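Local structure of cutinase-like protein (Cryptococcus sp., 2CZQ) at residues 13-16 with 20-23; 78-83 with 195-200; 90-95 with 116-121; 62-67 with 96-101. The protein probably hydrolyses carboxylic esters, as a cutinase-like enzyme of the alpha/beta hydrolase fold. All coordinates share one frame; numbering follows the deposited sequence.

From the N terminus, contact 1 closes first: the end of strand 9-14 meets the loop that leads on to helix 28-37, four residues further along. The remaining contacts interlock. Contact 4 opens on helix 57-73 and contact 2 on strand 78-84, before helix 86-98 supplies one side of contact 3 and then the second side of contact 4. Contact 4 therefore crosses both contact 2 and contact 3. Contact 3 closes in the loop after strand 108-114, wholly within the long excursion that contact 2 ends at helix 187-200. Strands 9-14 and 78-84 are neighbours in the parallel sheet, joined by a backbone hydrogen bond from T14 N to Q82 O.

Contact 1. Residues 13-16 with 20-23; sequences NTRG and PQGQ
The backbones of 13-16, where strand 9-14 ends, and 20-23, an irregular loop, come nearest at N13 and Q23, 6.9 Å between CA atoms, and side chains and one water make the contact. N13 OD1 touches Q23 CA (3.6 Å) and Q23 CG, the two side chains running across each other. Water 1, 2.9 Å from N13 OD1 and 2.7 Å from G22 O, bridges them, though it has more acceptors near it than protons to give. N13 OD1 further accepts from S24 N, while ND2 donates to N45. R15 CD lies 3.3 Å from P20 O. The R15 guanidinium lies under Q21 CA, 3.5 Å above the plane over its centre. A bend at chi2 (64°) folds the Q21 amide back over it, with Q21 OE1 2.9 Å from R15 NH1 and the planes 66° apart. E19 O holds R15 NE, and T46 O holds Q21 NE2. The loop leaves the C-terminal end of a central strand of the alpha/beta hydrolase sheet and folds back over it; N13 lies near, without touching, the probable nucleophile elbow. Strand 41-45 packs against N13, Q21 and Q23, Q82 of strand 78-84 pairs with the T14 backbone, and Q23 OE1 bonds N31 of helix 28-37.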
loop_
_atom_site.group_PDB
_atom_site.type_symbol
_atom_site.label_atom_id
_atom_site.label_comp_id
_atom_site.label_asym_id
_atom_site.label_seq_id
_atom_site.Cartn_x
_atom_site.Cartn_y
_atom_site.Cartn_z
ATOM N N ASN A 13 -3.866 0.144 -6.510
ATOM C CA ASN A 13 -4.298 0.726 -5.247
ATOM C C ASN A 13 -5.653 0.198 -4.825
ATOM O O ASN A 13 -6.584 0.112 -5.637
ATOM C CB ASN A 13 -4.269 2.262 -5.286
ATOM C CG ASN A 13 -5.424 2.859 -6.071
ATOM O OD1 ASN A 13 -6.396 3.345 -5.485
ATOM N ND2 ASN A 13 -5.329 2.826 -7.397
ATOM N N THR A 14 -5.739 -0.170 -3.550
ATOM C CA THR A 14 -6.951 -0.713 -2.968
ATOM C C THR A 14 -7.456 0.260 -1.911
ATOM O O THR A 14 -6.731 0.629 -0.978
ATOM C CB THR A 14 -6.680 -2.099 -2.376
ATOM O OG1 THR A 14 -6.066 -2.920 -3.375
ATOM C CG2 THR A 14 -7.985 -2.812 -2.036
ATOM N N ARG A 15 -8.708 0.672 -2.074
ATOM C CA ARG A 15 -9.270 1.790 -1.332
ATOM C C ARG A 15 -9.855 1.386 0.017
ATOM O O ARG A 15 -9.981 0.199 0.339
ATOM C CB ARG A 15 -10.335 2.479 -2.180
ATOM C CG ARG A 15 -11.645 1.724 -2.268
ATOM C CD ARG A 15 -12.484 2.189 -3.422
ATOM N NE ARG A 15 -13.825 1.615 -3.453
ATOM C CZ ARG A 15 -14.128 0.428 -3.960
ATOM N NH1 ARG A 15 -13.182 -0.357 -4.464
ATOM N NH2 ARG A 15 -15.390 0.023 -3.971
ATOM N N GLY A 16 -10.208 2.398 0.802
ATOM C CA GLY A 16 -10.839 2.189 2.089
ATOM C C GLY A 16 -12.347 2.033 2.005
ATOM O O GLY A 16 -12.985 2.389 1.003
ATOM N N PRO A 20 -15.775 5.603 -3.093
ATOM C CA PRO A 20 -16.348 5.132 -4.358
ATOM C C PRO A 20 -15.348 4.272 -5.118
ATOM O O PRO A 20 -14.140 4.511 -5.046
ATOM C CB PRO A 20 -16.621 6.430 -5.125
ATOM C CG PRO A 20 -16.764 7.459 -4.064
ATOM C CD PRO A 20 -15.774 7.074 -3.003
ATOM N N GLN A 21 -15.846 3.271 -5.834
ATOM C CA GLN A 21 -14.996 2.535 -6.754
ATOM C C GLN A 21 -14.304 3.539 -7.676
ATOM O O GLN A 21 -14.953 4.411 -8.252
ATOM C CB GLN A 21 -15.819 1.530 -7.552
ATOM C CG GLN A 21 -15.003 0.669 -8.518
ATOM C CD GLN A 21 -14.006 -0.240 -7.811
ATOM O OE1 GLN A 21 -14.397 -1.107 -7.026
ATOM N NE2 GLN A 21 -12.719 -0.035 -8.075
ATOM N N GLY A 22 -12.986 3.416 -7.789
ATOM C CA GLY A 22 -12.145 4.445 -8.369
ATOM C C GLY A 22 -10.882 4.525 -7.540
ATOM O O GLY A 22 -10.714 3.756 -6.588
ATOM N N GLN A 23 -9.986 5.441 -7.886
ATOM C CA GLN A 23 -8.748 5.580 -7.135
ATOM C C GLN A 23 -9.035 6.028 -5.707
ATOM O O GLN A 23 -9.894 6.880 -5.471
ATOM C CB GLN A 23 -7.805 6.565 -7.821
ATOM C CG GLN A 23 -6.428 6.587 -7.181
ATOM C CD GLN A 23 -5.415 7.497 -7.858
ATOM O OE1 GLN A 23 -4.238 7.414 -7.539
ATOM N NE2 GLN A 23 -5.853 8.361 -8.764
HETATM O O HOH W 1 -8.968 2.053 -5.407
#

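Contact 2. Residues 78-83 with 195-200; sequences CYILQG and KFAVNK
I80, in the parallel strand 78-84, meets A197 and K200, one turn apart on helix 187-200, and its side chain carries nearly all of the contact from the strand side. Here a helix near the C terminus packs on a central strand of the parallel sheet of the alpha/beta hydrolase fold. The backbones approach most closely at I80 and A197, whose CA atoms are 6.6 Å apart. From CA, the I80 CB points toward the helix. At CB the chain forks: CG1 stands anti to the carbonyl carbon (chi1 -57°) and CG2 anti to the backbone N. CG1 meets the methyl of A197, with 4.0 Å between I80 CG1 and A197 CB. Beyond it, the terminal methyl, turned by chi2 of -66°, reaches the next helical turn: I80 CD1 lies 4.0 Å from K200 CB and 4.1 Å from A197 CA. The K200 side chain crosses I80 at about a right angle and, bent at chi2, then leads its amine away, while its CG rests 3.9 Å above one face of the F196 ring, offset toward the rim. L11 of strand 9-14 and L201, just beyond the helix, also touch I80, and I34 of helix 28-37 touches A197. Between strand and helix, therefore, contact is purely aliphatic: no hydrogen bond links the two segments, and the CG1 methylene and CD1 methyl of I80 and the methyl of A197 join sheet to helix by dispersion and exclusion of water, with the lysine lending only its hydrocarbon base.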
loop_
_atom_site.group_PDB
_atom_site.type_symbol
_atom_site.label_atom_id
_atom_site.label_comp_id
_atom_site.label_asym_id
_atom_site.label_seq_id
_atom_site.Cartn_x
_atom_site.Cartn_y
_atom_site.Cartn_z
ATOM N N CYS A 78 6.562 -3.985 -13.749
ATOM C CA CYS A 78 6.768 -3.717 -12.332
ATOM C C CYS A 78 5.483 -3.251 -11.674
ATOM O O CYS A 78 4.648 -2.609 -12.310
ATOM C CB CYS A 78 7.798 -2.622 -12.161
ATOM S SG CYS A 78 9.399 -2.988 -12.893
ATOM N N TYR A 79 5.357 -3.534 -10.381
ATOM C CA TYR A 79 4.210 -3.090 -9.598
ATOM C C TYR A 79 4.611 -2.360 -8.334
ATOM O O TYR A 79 5.615 -2.707 -7.691
ATOM C CB TYR A 79 3.363 -4.288 -9.169
ATOM C CG TYR A 79 2.827 -5.089 -10.318
ATOM C CD1 TYR A 79 1.787 -4.604 -11.096
ATOM C CD2 TYR A 79 3.370 -6.324 -10.640
ATOM C CE1 TYR A 79 1.293 -5.325 -12.161
ATOM C CE2 TYR A 79 2.884 -7.063 -11.713
ATOM C CZ TYR A 79 1.843 -6.551 -12.468
ATOM O OH TYR A 79 1.334 -7.261 -13.527
ATOM N N ILE A 80 3.792 -1.378 -7.966
ATOM C CA ILE A 80 3.729 -0.903 -6.587
ATOM C C ILE A 80 2.323 -1.234 -6.104
ATOM O O ILE A 80 1.343 -0.918 -6.781
ATOM C CB ILE A 80 3.967 0.621 -6.480
ATOM C CG1 ILE A 80 5.313 1.034 -7.097
ATOM C CG2 ILE A 80 3.837 1.087 -5.021
ATOM C CD1 ILE A 80 6.551 0.519 -6.372
ATOM N N LEU A 81 2.219 -1.885 -4.949
ATOM C CA LEU A 81 0.923 -2.156 -4.334
ATOM C C LEU A 81 0.664 -1.139 -3.234
ATOM O O LEU A 81 1.497 -0.969 -2.341
ATOM C CB LEU A 81 0.861 -3.568 -3.745
ATOM C CG LEU A 81 1.283 -4.720 -4.657
ATOM C CD1 LEU A 81 1.068 -6.051 -3.951
ATOM C CD2 LEU A 81 0.561 -4.682 -5.997
ATOM N N GLN A 82 -0.486 -0.476 -3.311
ATOM C CA GLN A 82 -0.864 0.571 -2.374
ATOM C C GLN A 82 -2.181 0.192 -1.737
ATOM O O GLN A 82 -3.099 -0.243 -2.431
ATOM C CB GLN A 82 -1.029 1.895 -3.111
ATOM C CG GLN A 82 0.216 2.349 -3.854
ATOM C CD GLN A 82 -0.046 3.493 -4.813
ATOM O OE1 GLN A 82 -1.108 3.560 -5.431
ATOM N NE2 GLN A 82 0.930 4.393 -4.945
ATOM N N GLY A 83 -2.300 0.372 -0.425
ATOM C CA GLY A 83 -3.554 0.085 0.242
ATOM C C GLY A 83 -3.824 1.024 1.395
ATOM O O GLY A 83 -2.912 1.338 2.167
ATOM N N LYS A 195 8.037 9.422 -3.520
ATOM C CA LYS A 195 9.468 9.144 -3.573
ATOM C C LYS A 195 9.757 7.654 -3.451
ATOM O O LYS A 195 10.615 7.120 -4.160
ATOM C CB LYS A 195 10.221 9.920 -2.495
ATOM C CG LYS A 195 10.269 11.407 -2.759
ATOM C CD LYS A 195 11.213 12.151 -1.837
ATOM C CE LYS A 195 11.214 13.625 -2.210
ATOM N NZ LYS A 195 12.220 14.442 -1.479
ATOM N N PHE A 196 9.031 6.991 -2.552
ATOM C CA PHE A 196 9.171 5.555 -2.340
ATOM C C PHE A 196 8.923 4.802 -3.646
ATOM O O PHE A 196 9.748 3.991 -4.073
ATOM C CB PHE A 196 8.195 5.100 -1.252
ATOM C CG PHE A 196 8.109 3.609 -1.074
ATOM C CD1 PHE A 196 9.074 2.925 -0.348
ATOM C CD2 PHE A 196 7.040 2.894 -1.607
ATOM C CE1 PHE A 196 8.977 1.549 -0.161
ATOM C CE2 PHE A 196 6.943 1.521 -1.428
ATOM C CZ PHE A 196 7.911 0.852 -0.701
ATOM N N ALA A 197 7.788 5.085 -4.280
ATOM C CA ALA A 197 7.420 4.401 -5.514
ATOM C C ALA A 197 8.424 4.666 -6.628
ATOM O O ALA A 197 8.889 3.733 -7.276
ATOM C CB ALA A 197 6.036 4.799 -5.949
ATOM N N VAL A 198 8.766 5.931 -6.858
ATOM C CA VAL A 198 9.674 6.258 -7.953
ATOM C C VAL A 198 11.022 5.567 -7.746
ATOM O O VAL A 198 11.577 4.969 -8.675
ATOM C CB VAL A 198 9.830 7.781 -8.148
ATOM C CG1 VAL A 198 10.976 8.099 -9.101
ATOM C CG2 VAL A 198 8.532 8.374 -8.673
ATOM N N ASN A 199 11.538 5.616 -6.522
ATOM C CA ASN A 199 12.807 4.959 -6.230
ATOM C C ASN A 199 12.743 3.441 -6.382
ATOM O O ASN A 199 13.632 2.846 -6.991
ATOM C CB ASN A 199 13.321 5.353 -4.848
ATOM C CG ASN A 199 14.109 6.640 -4.877
ATOM O OD1 ASN A 199 15.299 6.641 -5.187
ATOM N ND2 ASN A 199 13.447 7.748 -4.575
ATOM N N LYS A 200 11.684 2.815 -5.872
ATOM C CA LYS A 200 11.541 1.367 -6.019
ATOM C C LYS A 200 11.400 0.955 -7.483
ATOM O O LYS A 200 11.821 -0.139 -7.861
ATOM C CB LYS A 200 10.369 0.830 -5.194
ATOM C CG LYS A 200 10.565 0.886 -3.676
ATOM C CD LYS A 200 11.768 0.077 -3.220
ATOM C CE LYS A 200 11.798 -0.055 -1.708
ATOM N NZ LYS A 200 13.145 -0.460 -1.209
#

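Contact 3. Residues 90-95 with 116-121; sequences ATVVAL and NPDHKS
V92, on helix 86-98, points its isopropyl group at two side chains of the loop 116-121, N116 and D118. The loop opens with N116, whose amide runs across V92: N116 ND2 is 3.8 Å and OD1 3.9 Å from V92 CG2. With CG anti to the backbone N (chi1 -178°), the N116 amide extends to the helix, and its OD1 accepts from D118 N at 2.9 Å. This is an Asx turn, and the donor stands 73° out of the amide carbonyl plane, with an N-H...O angle of 151°. N116 ND2 is meanwhile bonded to D159 OD2. P117 follows as the second residue of a type I beta turn, closed by H119 N to N116 O at 3.1 Å. Next comes D118, whose CB points toward the helix; its OD2 sits 3.6 Å from both V92 CB and V92 CG1, and its CB lies 4.1 Å from each of the V92 methyls. The other carboxylate oxygen, OD1, accepts from Q146 NE2. The CB of H119 points away from helix 86-98, and its NE2 donates to T135 O. L113 of strand 108-114 also packs on V92, so this residue joins the helix after the probable nucleophile elbow to both the sheet and the loop. Chemically, the valine is an apolar wall for two buried polar side chains: it offers them no hydrogen bond, and N116 OD1 is satisfied by D118 N, N116 ND2 by D159 and D118 OD1 by Q146, which probably keeps amide and carboxylate in fixed orientations.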
loop_
_atom_site.group_PDB
_atom_site.type_symbol
_atom_site.label_atom_id
_atom_site.label_comp_id
_atom_site.label_asym_id
_atom_site.label_seq_id
_atom_site.Cartn_x
_atom_site.Cartn_y
_atom_site.Cartn_z
ATOM N N ALA A 90 -6.370 -5.773 2.754
ATOM C CA ALA A 90 -6.480 -6.611 1.556
ATOM C C ALA A 90 -5.118 -6.830 0.897
ATOM O O ALA A 90 -4.831 -7.916 0.379
ATOM C CB ALA A 90 -7.450 -6.002 0.564
ATOM N N THR A 91 -4.284 -5.796 0.924
ATOM C CA THR A 91 -2.939 -5.869 0.361
ATOM C C THR A 91 -2.040 -6.785 1.188
ATOM O O THR A 91 -1.326 -7.625 0.636
ATOM C CB THR A 91 -2.338 -4.461 0.257
ATOM O OG1 THR A 91 -3.155 -3.648 -0.599
ATOM C CG2 THR A 91 -0.983 -4.498 -0.435
ATOM N N VAL A 92 -2.073 -6.625 2.512
ATOM C CA VAL A 92 -1.312 -7.489 3.408
ATOM C C VAL A 92 -1.644 -8.961 3.152
ATOM O O VAL A 92 -0.746 -9.798 3.049
ATOM C CB VAL A 92 -1.574 -7.111 4.882
ATOM C CG1 VAL A 92 -1.034 -8.176 5.826
ATOM C CG2 VAL A 92 -0.969 -5.749 5.195
ATOM N N VAL A 93 -2.930 -9.268 3.038
ATOM C CA VAL A 93 -3.342 -10.645 2.807
ATOM C C VAL A 93 -2.885 -11.131 1.430
ATOM O O VAL A 93 -2.502 -12.294 1.279
ATOM C CB VAL A 93 -4.853 -10.826 3.065
ATOM C CG1 VAL A 93 -5.307 -12.251 2.755
ATOM C CG2 VAL A 93 -5.161 -10.483 4.520
ATOM N N ALA A 94 -2.867 -10.239 0.438
ATOM C CA ALA A 94 -2.273 -10.584 -0.854
ATOM C C ALA A 94 -0.809 -10.989 -0.698
ATOM O O ALA A 94 -0.372 -11.968 -1.299
ATOM C CB ALA A 94 -2.412 -9.440 -1.859
ATOM N N LEU A 95 -0.048 -10.257 0.114
ATOM C CA LEU A 95 1.358 -10.606 0.331
ATOM C C LEU A 95 1.483 -11.991 0.951
ATOM O O LEU A 95 2.347 -12.785 0.566
ATOM C CB LEU A 95 2.062 -9.592 1.228
ATOM C CG LEU A 95 1.923 -8.106 0.893
ATOM C CD1 LEU A 95 2.821 -7.288 1.802
ATOM C CD2 LEU A 95 2.224 -7.811 -0.577
ATOM N N ASN A 116 -3.135 1.094 8.225
ATOM C CA ASN A 116 -3.221 -0.356 8.084
ATOM C C ASN A 116 -3.822 -1.043 9.309
ATOM O O ASN A 116 -3.204 -1.035 10.370
ATOM C CB ASN A 116 -1.802 -0.882 7.849
ATOM C CG ASN A 116 -1.748 -2.371 7.627
ATOM O OD1 ASN A 116 -2.763 -3.028 7.371
ATOM N ND2 ASN A 116 -0.540 -2.922 7.716
ATOM N N PRO A 117 -4.991 -1.678 9.188
ATOM C CA PRO A 117 -5.550 -2.430 10.319
ATOM C C PRO A 117 -4.619 -3.557 10.771
ATOM O O PRO A 117 -4.696 -3.985 11.922
ATOM C CB PRO A 117 -6.842 -3.021 9.748
ATOM C CG PRO A 117 -7.188 -2.153 8.580
ATOM C CD PRO A 117 -5.866 -1.758 8.002
ATOM N N ASP A 118 -3.754 -4.021 9.871
ATOM C CA ASP A 118 -2.840 -5.124 10.159
ATOM C C ASP A 118 -1.458 -4.650 10.598
ATOM O O ASP A 118 -0.498 -5.419 10.574
ATOM C CB ASP A 118 -2.704 -6.027 8.937
ATOM C CG ASP A 118 -4.003 -6.649 8.528
ATOM O OD1 ASP A 118 -4.937 -6.685 9.373
ATOM O OD2 ASP A 118 -4.155 -7.124 7.383
ATOM N N HIS A 119 -1.357 -3.388 10.996
ATOM C CA HIS A 119 -0.097 -2.817 11.445
ATOM C C HIS A 119 0.467 -3.650 12.602
ATOM O O HIS A 119 -0.251 -3.975 13.546
ATOM C CB HIS A 119 -0.359 -1.366 11.839
ATOM C CG HIS A 119 0.864 -0.589 12.180
ATOM N ND1 HIS A 119 1.476 0.300 11.323
ATOM C CD2 HIS A 119 1.574 -0.553 13.329
ATOM C CE1 HIS A 119 2.513 0.846 11.940
ATOM N NE2 HIS A 119 2.592 0.343 13.156
ATOM N N LYS A 120 1.748 -4.001 12.509
ATOM C CA LYS A 120 2.374 -4.888 13.483
ATOM C C LYS A 120 3.527 -4.198 14.186
ATOM O O LYS A 120 4.473 -3.750 13.543
ATOM C CB LYS A 120 2.878 -6.167 12.812
ATOM C CG LYS A 120 3.675 -7.061 13.761
ATOM C CD LYS A 120 4.156 -8.340 13.106
ATOM C CE LYS A 120 5.253 -9.010 13.914
ATOM N NZ LYS A 120 4.741 -9.556 15.196
ATOM N N SER A 121 3.446 -4.154 15.512
ATOM C CA SER A 121 4.447 -3.491 16.325
ATOM C C SER A 121 5.845 -4.015 16.041
ATOM O O SER A 121 6.080 -5.226 16.045
ATOM C CB SER A 121 4.113 -3.680 17.800
ATOM O OG SER A 121 5.057 -3.000 18.604
#

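Contact 4. Residues 62-67 with 96-101; sequences DIIRRI and QQLGTS
I64 and L98 pair across two helices of this alpha/beta hydrolase fold, 57-73 and 86-98, the helices that come before and after strand 78-84. Their CA atoms are the closest between the segments, 7.8 Å apart, and their side chains lie alongside each other, pointing in opposite senses: I64 CG1 is 3.9 Å and I64 CG2 4.1 Å from L98 CD2. One turn further along the first helix, I67 meets the other branch of the leucine tip to tip, with 3.9 Å between I67 CD1 and L98 CD1. The leucine thus splits its two methyls between the two isoleucines. Its CG stands anti to the carbonyl carbon (chi1 -71°), and with chi2 at 171° the fork is presented to helix 57-73. I64 CD1 turns instead to Q97, which is exposed and runs across it, 4.0 Å from Q97 CB and 3.7 Å from Q97 OE1.

Around this apolar patch, A94 packs on I64 from the same second helix, and A104 of helix 103-107 touches both I67 and L98. On the sheet side, I67 rests on I12 of strand 9-14. At the start of the segment 62-67, D62 OD2 accepts from Y44 OH and V47 N. The helix of L98 ends just after it: G99 leaves helical geometry with a positive phi of 80°, turning the chain away toward W153, to whose NE1 the G99 O makes a weak hydrogen bond.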
loop_
_atom_site.group_PDB
_atom_site.type_symbol
_atom_site.label_atom_id
_atom_site.label_comp_id
_atom_site.label_asym_id
_atom_site.label_seq_id
_atom_site.Cartn_x
_atom_site.Cartn_y
_atom_site.Cartn_z
ATOM N N ASP A 62 -8.458 -9.590 -6.537
ATOM C CA ASP A 62 -8.327 -8.727 -7.698
ATOM C C ASP A 62 -6.937 -8.095 -7.806
ATOM O O ASP A 62 -6.442 -7.882 -8.912
ATOM C CB ASP A 62 -9.436 -7.682 -7.733
ATOM C CG ASP A 62 -9.542 -7.009 -9.066
ATOM O OD1 ASP A 62 -9.696 -7.725 -10.087
ATOM O OD2 ASP A 62 -9.469 -5.768 -9.162
ATOM N N ILE A 63 -6.297 -7.808 -6.671
ATOM C CA ILE A 63 -4.896 -7.382 -6.682
ATOM C C ILE A 63 -4.046 -8.436 -7.396
ATOM O O ILE A 63 -3.265 -8.138 -8.305
ATOM C CB ILE A 63 -4.366 -7.192 -5.242
ATOM C CG1 ILE A 63 -5.033 -5.999 -4.555
ATOM C CG2 ILE A 63 -2.840 -7.019 -5.239
ATOM C CD1 ILE A 63 -4.834 -6.011 -3.038
ATOM N N ILE A 64 -4.199 -9.678 -6.951
ATOM C CA ILE A 64 -3.399 -10.775 -7.471
ATOM C C ILE A 64 -3.738 -11.043 -8.936
ATOM O O ILE A 64 -2.845 -11.290 -9.748
ATOM C CB ILE A 64 -3.545 -12.022 -6.575
ATOM C CG1 ILE A 64 -2.930 -11.740 -5.195
ATOM C CG2 ILE A 64 -2.895 -13.232 -7.236
ATOM C CD1 ILE A 64 -3.185 -12.813 -4.156
ATOM N N ARG A 65 -5.024 -10.954 -9.276
ATOM C CA ARG A 65 -5.465 -11.080 -10.664
ATOM C C ARG A 65 -4.742 -10.075 -11.564
ATOM O O ARG A 65 -4.233 -10.444 -12.630
ATOM C CB ARG A 65 -6.983 -10.914 -10.770
ATOM C CG ARG A 65 -7.526 -10.835 -12.196
ATOM C CD ARG A 65 -8.765 -9.958 -12.327
ATOM N NE ARG A 65 -8.525 -8.743 -13.104
ATOM C CZ ARG A 65 -7.945 -7.635 -12.645
ATOM N NH1 ARG A 65 -7.515 -7.562 -11.396
ATOM N NH2 ARG A 65 -7.786 -6.593 -13.450
ATOM N N ARG A 66 -4.694 -8.813 -11.142
ATOM C CA ARG A 66 -4.034 -7.783 -11.939
ATOM C C ARG A 66 -2.539 -8.054 -12.080
ATOM O O ARG A 66 -1.977 -7.883 -13.164
ATOM C CB ARG A 66 -4.284 -6.377 -11.376
ATOM C CG ARG A 66 -3.686 -5.255 -12.215
ATOM C CD ARG A 66 -4.302 -5.165 -13.595
ATOM N NE ARG A 66 -3.717 -4.156 -14.472
ATOM C CZ ARG A 66 -2.617 -4.324 -15.207
ATOM N NH1 ARG A 66 -1.926 -5.456 -15.146
ATOM N NH2 ARG A 66 -2.209 -3.350 -16.009
ATOM N N ILE A 67 -1.901 -8.474 -10.989
ATOM C CA ILE A 67 -0.480 -8.806 -11.029
ATOM C C ILE A 67 -0.221 -9.902 -12.063
ATOM O O ILE A 67 0.656 -9.774 -12.925
ATOM C CB ILE A 67 0.019 -9.251 -9.639
ATOM C CG1 ILE A 67 0.043 -8.064 -8.676
ATOM C CG2 ILE A 67 1.401 -9.918 -9.740
ATOM C CD1 ILE A 67 0.260 -8.467 -7.230
ATOM N N GLN A 96 0.611 -12.274 1.916
ATOM C CA GLN A 96 0.600 -13.568 2.586
ATOM C C GLN A 96 0.341 -14.705 1.599
ATOM O O GLN A 96 0.930 -15.780 1.711
ATOM C CB GLN A 96 -0.445 -13.580 3.703
ATOM C CG GLN A 96 -0.152 -12.585 4.821
ATOM C CD GLN A 96 -1.323 -12.388 5.772
ATOM O OE1 GLN A 96 -2.411 -12.925 5.560
ATOM N NE2 GLN A 96 -1.104 -11.600 6.820
ATOM N N GLN A 97 -0.530 -14.457 0.624
ATOM C CA GLN A 97 -0.870 -15.456 -0.382
ATOM C C GLN A 97 0.178 -15.569 -1.482
ATOM O O GLN A 97 0.408 -16.662 -1.998
ATOM C CB GLN A 97 -2.228 -15.149 -1.003
ATOM C CG GLN A 97 -3.374 -15.408 -0.050
ATOM C CD GLN A 97 -4.730 -15.178 -0.679
ATOM O OE1 GLN A 97 -4.870 -15.189 -1.902
ATOM N NE2 GLN A 97 -5.739 -14.972 0.158
ATOM N N LEU A 98 0.801 -14.455 -1.850
ATOM C CA LEU A 98 1.805 -14.468 -2.911
ATOM C C LEU A 98 3.083 -15.191 -2.512
ATOM O O LEU A 98 3.758 -15.777 -3.354
ATOM C CB LEU A 98 2.143 -13.050 -3.361
ATOM C CG LEU A 98 1.069 -12.312 -4.162
ATOM C CD1 LEU A 98 1.467 -10.860 -4.350
ATOM C CD2 LEU A 98 0.793 -12.983 -5.499
ATOM N N GLY A 99 3.419 -15.152 -1.229
ATOM C CA GLY A 99 4.669 -15.725 -0.773
ATOM C C GLY A 99 5.834 -14.793 -1.033
ATOM O O GLY A 99 5.650 -13.648 -1.454
ATOM N N THR A 100 7.039 -15.294 -0.782
ATOM C CA THR A 100 8.238 -14.455 -0.764
ATOM C C THR A 100 9.261 -14.871 -1.813
ATOM O O THR A 100 10.443 -14.537 -1.711
ATOM C CB THR A 100 8.888 -14.450 0.640
ATOM O OG1 THR A 100 9.123 -15.797 1.068
ATOM C CG2 THR A 100 7.934 -13.888 1.688
ATOM N N SER A 101 8.793 -15.606 -2.816
ATOM C CA SER A 101 9.610 -16.018 -3.949
ATOM C C SER A 101 8.708 -16.174 -5.168
ATOM O O SER A 101 7.494 -16.334 -5.028
ATOM C CB SER A 101 10.330 -17.336 -3.644
ATOM O OG SER A 101 9.415 -18.416 -3.571
#